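Local atomic coordinates of type II restriction enzyme AgeI (Thalassobius gelatinovorus, PDB entry 5DWA), a protein that recognises the double-stranded DNA sequence 5'-ACCGGT-3' and cleaves it after the adenine, leaving fragments with terminal 5'-phosphates. Residues I113-L127 with G137-G149. Sequence-based numbering, arbitrary orientation. Where two conformers were deposited one is given.
Sequences IRLTALFKGQKGLAL and GSRKVDVMIEKQG. With nucleotides of chain C; nucleotides of chain D.
Strands 113-117 and 143-148 pair antiparallel, their axes 4.5 Å apart at closest and their directions 158° apart. Arg114 with Glu146 and Thr116 with Met144 are the hydrogen-bonded pairs, each closed by two N-H to O bonds, the shortest running 2.8 Å from Met144 N to Thr116 O. Beyond the last bridge, Leu118 N still donates to Asp142 O, and Leu118 centres an inverse gamma turn that leads the chain away.

On one face of the sheet, Arg114 and Glu146 lie alongside each other. The guanidinium brings Arg114 NH2 to 2.9 Å from Glu146 OE1, with the oxygen in the guanidinium plane but met from above the carboxylate plane; NE adds a weak bond. A water accepts from Thr116 OG1 and donates to Arg114 O and this same OE1. Asp155 and Glu157 also bind the Arg114 guanidinium, and Arg129 pairs with Glu146 OE2. Next along this face, Met144 has CG wedged between backbone N and carbonyl carbon (chi1 82°) and runs on extended, CE lying 3.9 Å from Thr116 CB while SD meets Ala126. The other face is mostly apolar, though Lys147 also lies there: Leu115 CD2 packs 3.7 Å from Ile145 CG1.

Lys123 reaches across to the loop before strand 143-148. A bend at chi3 (-82°) turns its ammonium onto two carbonyls, NZ standing 2.8 Å from Arg139 O and 3.1 Å from Val141 O. Lys140, in the intervening turn, binds a DNA phosphate, NZ donating to OP1 of DC5 of chain C.

Within this chain, strand 113-117 is one edge of a mixed six-stranded sheet in this PD-(D/E)XK nuclease; strand 159-168 flanks 143-148 on its other side, where Asp142 and Val143 form a classic beta bulge opposite Ile165, and helix 84-109 packs against Leu115.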
loop_
_atom_site.group_PDB
_atom_site.type_symbol
_atom_site.label_atom_id
_atom_site.label_comp_id
_atom_site.label_asym_id
_atom_site.label_seq_id
_atom_site.Cartn_x
_atom_site.Cartn_y
_atom_site.Cartn_z
ATOM N N ILE A 113 23.635 -22.532 -0.581
ATOM C CA ILE A 113 22.385 -21.786 -0.551
ATOM C C ILE A 113 22.570 -20.486 -1.314
ATOM O O ILE A 113 23.636 -19.870 -1.256
ATOM C CB ILE A 113 21.930 -21.518 0.895
ATOM C CG1 ILE A 113 21.722 -22.841 1.632
ATOM C CG2 ILE A 113 20.636 -20.691 0.936
ATOM C CD1 ILE A 113 21.749 -22.703 3.136
ATOM N N ARG A 114 21.536 -20.076 -2.045
ATOM C CA ARG A 114 21.626 -18.908 -2.903
ATOM C C ARG A 114 20.325 -18.130 -2.943
ATOM O O ARG A 114 19.255 -18.719 -3.084
ATOM C CB ARG A 114 22.023 -19.323 -4.324
ATOM C CG ARG A 114 22.267 -18.145 -5.266
ATOM C CD ARG A 114 22.645 -18.628 -6.662
ATOM N NE ARG A 114 21.565 -19.377 -7.297
ATOM C CZ ARG A 114 21.722 -20.136 -8.378
ATOM N NH1 ARG A 114 22.919 -20.243 -8.942
ATOM N NH2 ARG A 114 20.685 -20.778 -8.900
ATOM N N LEU A 115 20.438 -16.812 -2.799
ATOM C CA LEU A 115 19.317 -15.893 -2.941
ATOM C C LEU A 115 19.308 -15.232 -4.316
ATOM O O LEU A 115 20.355 -14.903 -4.868
ATOM C CB LEU A 115 19.391 -14.803 -1.869
ATOM C CG LEU A 115 19.530 -15.242 -0.408
ATOM C CD1 LEU A 115 19.567 -14.026 0.495
ATOM C CD2 LEU A 115 18.408 -16.190 0.022
ATOM N N THR A 116 18.115 -14.982 -4.836
ATOM C CA THR A 116 17.956 -14.290 -6.100
ATOM C C THR A 116 16.772 -13.330 -6.015
ATOM O O THR A 116 15.650 -13.757 -5.739
ATOM C CB THR A 116 17.724 -15.274 -7.254
ATOM O OG1 THR A 116 18.802 -16.218 -7.306
ATOM C CG2 THR A 116 17.636 -14.527 -8.576
ATOM N N ALA A 117 17.015 -12.041 -6.238
ATOM C CA ALA A 117 15.929 -11.050 -6.238
ATOM C C ALA A 117 15.050 -11.262 -7.461
ATOM O O ALA A 117 15.554 -11.441 -8.574
ATOM C CB ALA A 117 16.484 -9.630 -6.208
ATOM N N LEU A 118 13.735 -11.271 -7.255
ATOM C CA LEU A 118 12.822 -11.580 -8.351
ATOM C C LEU A 118 12.384 -10.288 -9.036
ATOM O O LEU A 118 11.263 -9.810 -8.870
ATOM C CB LEU A 118 11.624 -12.391 -7.850
ATOM C CG LEU A 118 12.001 -13.743 -7.235
ATOM C CD1 LEU A 118 10.771 -14.478 -6.729
ATOM C CD2 LEU A 118 12.746 -14.585 -8.264
ATOM N N PHE A 119 13.298 -9.718 -9.809
ATOM C CA PHE A 119 13.016 -8.478 -10.513
ATOM C C PHE A 119 12.285 -8.779 -11.812
ATOM O O PHE A 119 11.977 -9.934 -12.100
ATOM C CB PHE A 119 14.314 -7.711 -10.762
ATOM C CG PHE A 119 14.920 -7.159 -9.510
ATOM C CD1 PHE A 119 14.108 -6.666 -8.496
ATOM C CD2 PHE A 119 16.294 -7.123 -9.336
ATOM C CE1 PHE A 119 14.654 -6.154 -7.334
ATOM C CE2 PHE A 119 16.848 -6.607 -8.170
ATOM C CZ PHE A 119 16.030 -6.122 -7.173
ATOM N N LYS A 120 12.008 -7.742 -12.591
ATOM C CA LYS A 120 11.136 -7.883 -13.752
ATOM C C LYS A 120 11.561 -9.008 -14.695
ATOM O O LYS A 120 12.707 -9.063 -15.143
ATOM C CB LYS A 120 11.081 -6.566 -14.512
ATOM C CG LYS A 120 9.713 -6.249 -15.051
ATOM C CD LYS A 120 9.440 -4.776 -14.911
ATOM C CE LYS A 120 8.068 -4.437 -15.425
ATOM N NZ LYS A 120 7.547 -3.231 -14.738
ATOM N N GLY A 121 10.630 -9.911 -14.979
ATOM C CA GLY A 121 10.891 -10.986 -15.917
ATOM C C GLY A 121 11.266 -12.302 -15.261
ATOM O O GLY A 121 11.261 -13.347 -15.910
ATOM N N GLN A 122 11.580 -12.258 -13.971
ATOM C CA GLN A 122 12.054 -13.445 -13.263
ATOM C C GLN A 122 10.974 -14.156 -12.454
ATOM O O GLN A 122 11.133 -15.326 -12.099
ATOM C CB GLN A 122 13.196 -13.073 -12.318
ATOM C CG GLN A 122 14.474 -12.660 -12.994
ATOM C CD GLN A 122 15.493 -12.183 -11.987
ATOM O OE1 GLN A 122 16.162 -12.986 -11.337
ATOM N NE2 GLN A 122 15.605 -10.871 -11.837
ATOM N N LYS A 123 9.887 -13.465 -12.147
ATOM C CA LYS A 123 8.961 -13.989 -11.154
ATOM C C LYS A 123 8.147 -15.189 -11.653
ATOM O O LYS A 123 7.908 -16.127 -10.893
ATOM C CB LYS A 123 8.029 -12.875 -10.665
ATOM C CG LYS A 123 7.280 -13.238 -9.409
ATOM C CD LYS A 123 6.707 -12.004 -8.709
ATOM C CE LYS A 123 7.736 -11.289 -7.834
ATOM N NZ LYS A 123 7.071 -10.222 -7.021
ATOM N N GLY A 124 7.740 -15.167 -12.921
ATOM C CA GLY A 124 6.917 -16.230 -13.478
ATOM C C GLY A 124 7.530 -17.612 -13.353
ATOM O O GLY A 124 6.869 -18.551 -12.913
ATOM N N LEU A 125 8.798 -17.734 -13.727
ATOM C CA LEU A 125 9.488 -19.018 -13.644
ATOM C C LEU A 125 9.722 -19.412 -12.194
ATOM O O LEU A 125 9.525 -20.569 -11.810
ATOM C CB LEU A 125 10.816 -18.966 -14.412
ATOM C CG LEU A 125 11.699 -20.213 -14.327
ATOM C CD1 LEU A 125 11.017 -21.418 -14.957
ATOM C CD2 LEU A 125 13.028 -19.947 -15.009
ATOM N N ALA A 126 10.111 -18.438 -11.377
ATOM C CA ALA A 126 10.363 -18.704 -9.972
ATOM C C ALA A 126 9.116 -19.247 -9.275
ATOM O O ALA A 126 9.190 -20.240 -8.549
ATOM C CB ALA A 126 10.860 -17.442 -9.279
ATOM N N LEU A 127 7.969 -18.602 -9.504
ATOM C CA LEU A 127 6.714 -19.036 -8.898
ATOM C C LEU A 127 6.311 -20.423 -9.409
ATOM O O LEU A 127 5.787 -21.237 -8.653
ATOM C CB LEU A 127 5.595 -18.025 -9.171
ATOM C CG LEU A 127 5.820 -16.663 -8.508
ATOM C CD1 LEU A 127 4.676 -15.702 -8.808
ATOM C CD2 LEU A 127 6.010 -16.829 -7.007
ATOM N N GLY A 137 -2.841 -14.151 -4.934
ATOM C CA GLY A 137 -1.940 -13.453 -4.028
ATOM C C GLY A 137 -0.487 -13.919 -4.008
ATOM O O GLY A 137 0.360 -13.285 -3.369
ATOM N N SER A 138 -0.186 -15.002 -4.720
ATOM C CA SER A 138 1.136 -15.630 -4.629
ATOM C C SER A 138 2.290 -14.787 -5.186
ATOM O O SER A 138 3.451 -15.055 -4.882
ATOM C CB SER A 138 1.119 -16.991 -5.335
ATOM O OG SER A 138 0.958 -16.835 -6.732
ATOM N N ARG A 139 1.989 -13.766 -5.982
ATOM C CA ARG A 139 3.048 -12.932 -6.557
ATOM C C ARG A 139 3.813 -12.103 -5.529
ATOM O O ARG A 139 4.926 -11.644 -5.803
ATOM C CB ARG A 139 2.475 -11.990 -7.617
ATOM C CG ARG A 139 1.788 -12.702 -8.770
ATOM C CD ARG A 139 1.897 -11.904 -10.062
ATOM N NE ARG A 139 2.755 -12.560 -11.046
ATOM C CZ ARG A 139 3.855 -12.017 -11.561
ATOM N NH1 ARG A 139 4.236 -10.802 -11.196
ATOM N NH2 ARG A 139 4.570 -12.686 -12.452
ATOM N N LYS A 140 3.225 -11.914 -4.352
ATOM C CA LYS A 140 3.848 -11.057 -3.336
ATOM C C LYS A 140 4.915 -11.823 -2.563
ATOM O O LYS A 140 4.731 -12.204 -1.398
ATOM C CB LYS A 140 2.794 -10.475 -2.379
ATOM C CG LYS A 140 3.318 -9.434 -1.381
ATOM C CD LYS A 140 4.095 -8.299 -2.055
ATOM C CE LYS A 140 4.172 -7.074 -1.128
ATOM N NZ LYS A 140 5.187 -6.082 -1.570
ATOM N N VAL A 141 6.031 -12.061 -3.247
ATOM C CA VAL A 141 7.241 -12.609 -2.645
ATOM C C VAL A 141 8.387 -12.006 -3.440
ATOM O O VAL A 141 8.253 -11.793 -4.645
ATOM C CB VAL A 141 7.246 -14.154 -2.659
ATOM C CG1 VAL A 141 7.202 -14.696 -4.078
ATOM C CG2 VAL A 141 8.441 -14.690 -1.893
ATOM N N ASP A 142 9.496 -11.697 -2.777
ATOM C CA ASP A 142 10.496 -10.817 -3.380
ATOM C C ASP A 142 11.804 -11.475 -3.804
ATOM O O ASP A 142 12.334 -11.169 -4.865
ATOM C CB ASP A 142 10.784 -9.674 -2.403
ATOM C CG ASP A 142 9.519 -8.983 -1.961
ATOM O OD1 ASP A 142 8.728 -8.600 -2.845
ATOM O OD2 ASP A 142 9.296 -8.862 -0.744
ATOM N N VAL A 143 12.333 -12.345 -2.960
ATOM C CA VAL A 143 13.634 -12.945 -3.216
ATOM C C VAL A 143 13.487 -14.459 -3.072
ATOM O O VAL A 143 12.926 -14.944 -2.091
ATOM C CB VAL A 143 14.707 -12.402 -2.243
ATOM C CG1 VAL A 143 16.056 -13.040 -2.508
ATOM C CG2 VAL A 143 14.788 -10.863 -2.280
ATOM N N MET A 144 13.954 -15.226 -4.047
ATOM C CA MET A 144 13.811 -16.667 -3.904
ATOM C C MET A 144 15.040 -17.253 -3.217
ATOM O O MET A 144 16.130 -16.675 -3.269
ATOM C CB MET A 144 13.531 -17.334 -5.260
ATOM C CG MET A 144 14.713 -17.619 -6.142
ATOM S SD MET A 144 14.231 -18.680 -7.539
ATOM C CE MET A 144 15.415 -18.094 -8.736
ATOM N N ILE A 145 14.827 -18.361 -2.512
ATOM C CA ILE A 145 15.895 -19.082 -1.835
ATOM C C ILE A 145 16.036 -20.428 -2.515
ATOM O O ILE A 145 15.030 -21.118 -2.719
ATOM C CB ILE A 145 15.615 -19.293 -0.334
ATOM C CG1 ILE A 145 15.137 -17.997 0.334
ATOM C CG2 ILE A 145 16.856 -19.859 0.365
ATOM C CD1 ILE A 145 14.553 -18.231 1.725
ATOM N N GLU A 146 17.273 -20.779 -2.867
ATOM C CA GLU A 146 17.571 -22.049 -3.526
ATOM C C GLU A 146 18.667 -22.796 -2.791
ATOM O O GLU A 146 19.507 -22.189 -2.126
ATOM C CB GLU A 146 17.991 -21.822 -4.975
ATOM C CG GLU A 146 16.896 -21.297 -5.881
ATOM C CD GLU A 146 17.412 -20.984 -7.268
ATOM O OE1 GLU A 146 18.335 -20.151 -7.389
ATOM O OE2 GLU A 146 16.909 -21.584 -8.241
ATOM N N LYS A 147 18.668 -24.115 -2.944
ATOM C CA LYS A 147 19.660 -24.973 -2.315
ATOM C C LYS A 147 20.210 -25.931 -3.357
ATOM O O LYS A 147 19.446 -26.600 -4.045
ATOM C CB LYS A 147 19.040 -25.741 -1.149
ATOM C CG LYS A 147 19.879 -26.895 -0.617
ATOM C CD LYS A 147 20.944 -26.419 0.348
ATOM C CE LYS A 147 21.657 -27.594 1.003
ATOM N NZ LYS A 147 22.522 -27.144 2.128
ATOM N N GLN A 148 21.528 -25.989 -3.494
ATOM C CA GLN A 148 22.125 -26.915 -4.454
ATOM C C GLN A 148 21.914 -28.348 -3.982
ATOM O O GLN A 148 22.247 -28.690 -2.847
ATOM C CB GLN A 148 23.605 -26.617 -4.642
ATOM C CG GLN A 148 24.236 -27.394 -5.784
ATOM C CD GLN A 148 25.619 -26.891 -6.107
ATOM O OE1 GLN A 148 26.421 -26.640 -5.208
ATOM N NE2 GLN A 148 25.901 -26.715 -7.394
ATOM N N GLY A 149 21.333 -29.175 -4.846
ATOM C CA GLY A 149 21.033 -30.550 -4.489
ATOM C C GLY A 149 19.795 -30.713 -3.625
ATOM O O GLY A 149 19.493 -31.811 -3.154
ATOM P P DC C 5 4.620 -4.120 -3.969
ATOM O OP1 DC C 5 5.086 -5.527 -4.055
ATOM O OP2 DC C 5 3.301 -3.815 -3.376
ATOM O "O5'" DC C 5 5.736 -3.275 -3.204
ATOM C "C5'" DC C 5 7.090 -3.352 -3.615
ATOM C "C4'" DC C 5 7.701 -1.969 -3.671
ATOM O "O4'" DC C 5 7.092 -1.229 -4.733
ATOM C "C3'" DC C 5 7.468 -1.144 -2.421
ATOM O "O3'" DC C 5 8.532 -1.379 -1.530
ATOM C "C2'" DC C 5 7.471 0.302 -2.947
ATOM C "C1'" DC C 5 7.101 0.156 -4.431
ATOM N N1 DC C 5 5.758 0.713 -4.806
ATOM C C2 DC C 5 5.675 1.805 -5.678
ATOM O O2 DC C 5 6.716 2.296 -6.115
ATOM N N3 DC C 5 4.457 2.287 -6.027
ATOM C C4 DC C 5 3.346 1.719 -5.532
ATOM N N4 DC C 5 2.167 2.223 -5.906
ATOM C C5 DC C 5 3.407 0.599 -4.653
ATOM C C6 DC C 5 4.614 0.135 -4.315
ATOM P P DG D 11 15.214 2.426 -13.003
ATOM O OP1 DG D 11 15.541 2.848 -11.620
ATOM O OP2 DG D 11 16.061 2.936 -14.123
ATOM O "O5'" DG D 11 15.224 0.848 -13.096
ATOM C "C5'" DG D 11 14.544 0.059 -12.137
ATOM C "C4'" DG D 11 13.784 -1.058 -12.821
ATOM O "O4'" DG D 11 12.578 -0.516 -13.420
ATOM C "C3'" DG D 11 14.538 -1.754 -13.954
ATOM O "O3'" DG D 11 14.213 -3.142 -13.971
ATOM C "C2'" DG D 11 14.011 -1.043 -15.201
ATOM C "C1'" DG D 11 12.564 -0.797 -14.812
ATOM N N9 DG D 11 11.952 0.344 -15.489
ATOM C C8 DG D 11 12.584 1.468 -15.970
ATOM N N7 DG D 11 11.764 2.332 -16.507
ATOM C C5 DG D 11 10.513 1.745 -16.366
ATOM C C6 DG D 11 9.229 2.212 -16.755
ATOM O O6 DG D 11 8.933 3.271 -17.323
ATOM N N1 DG D 11 8.232 1.308 -16.422
ATOM C C2 DG D 11 8.437 0.110 -15.792
ATOM N N2 DG D 11 7.351 -0.625 -15.565
ATOM N N3 DG D 11 9.627 -0.343 -15.420
ATOM C C4 DG D 11 10.615 0.525 -15.738
HETATM O O HOH W 1 18.452 -18.272 -5.603
HETATM O O HOH W 2 8.691 -8.504 -5.536
#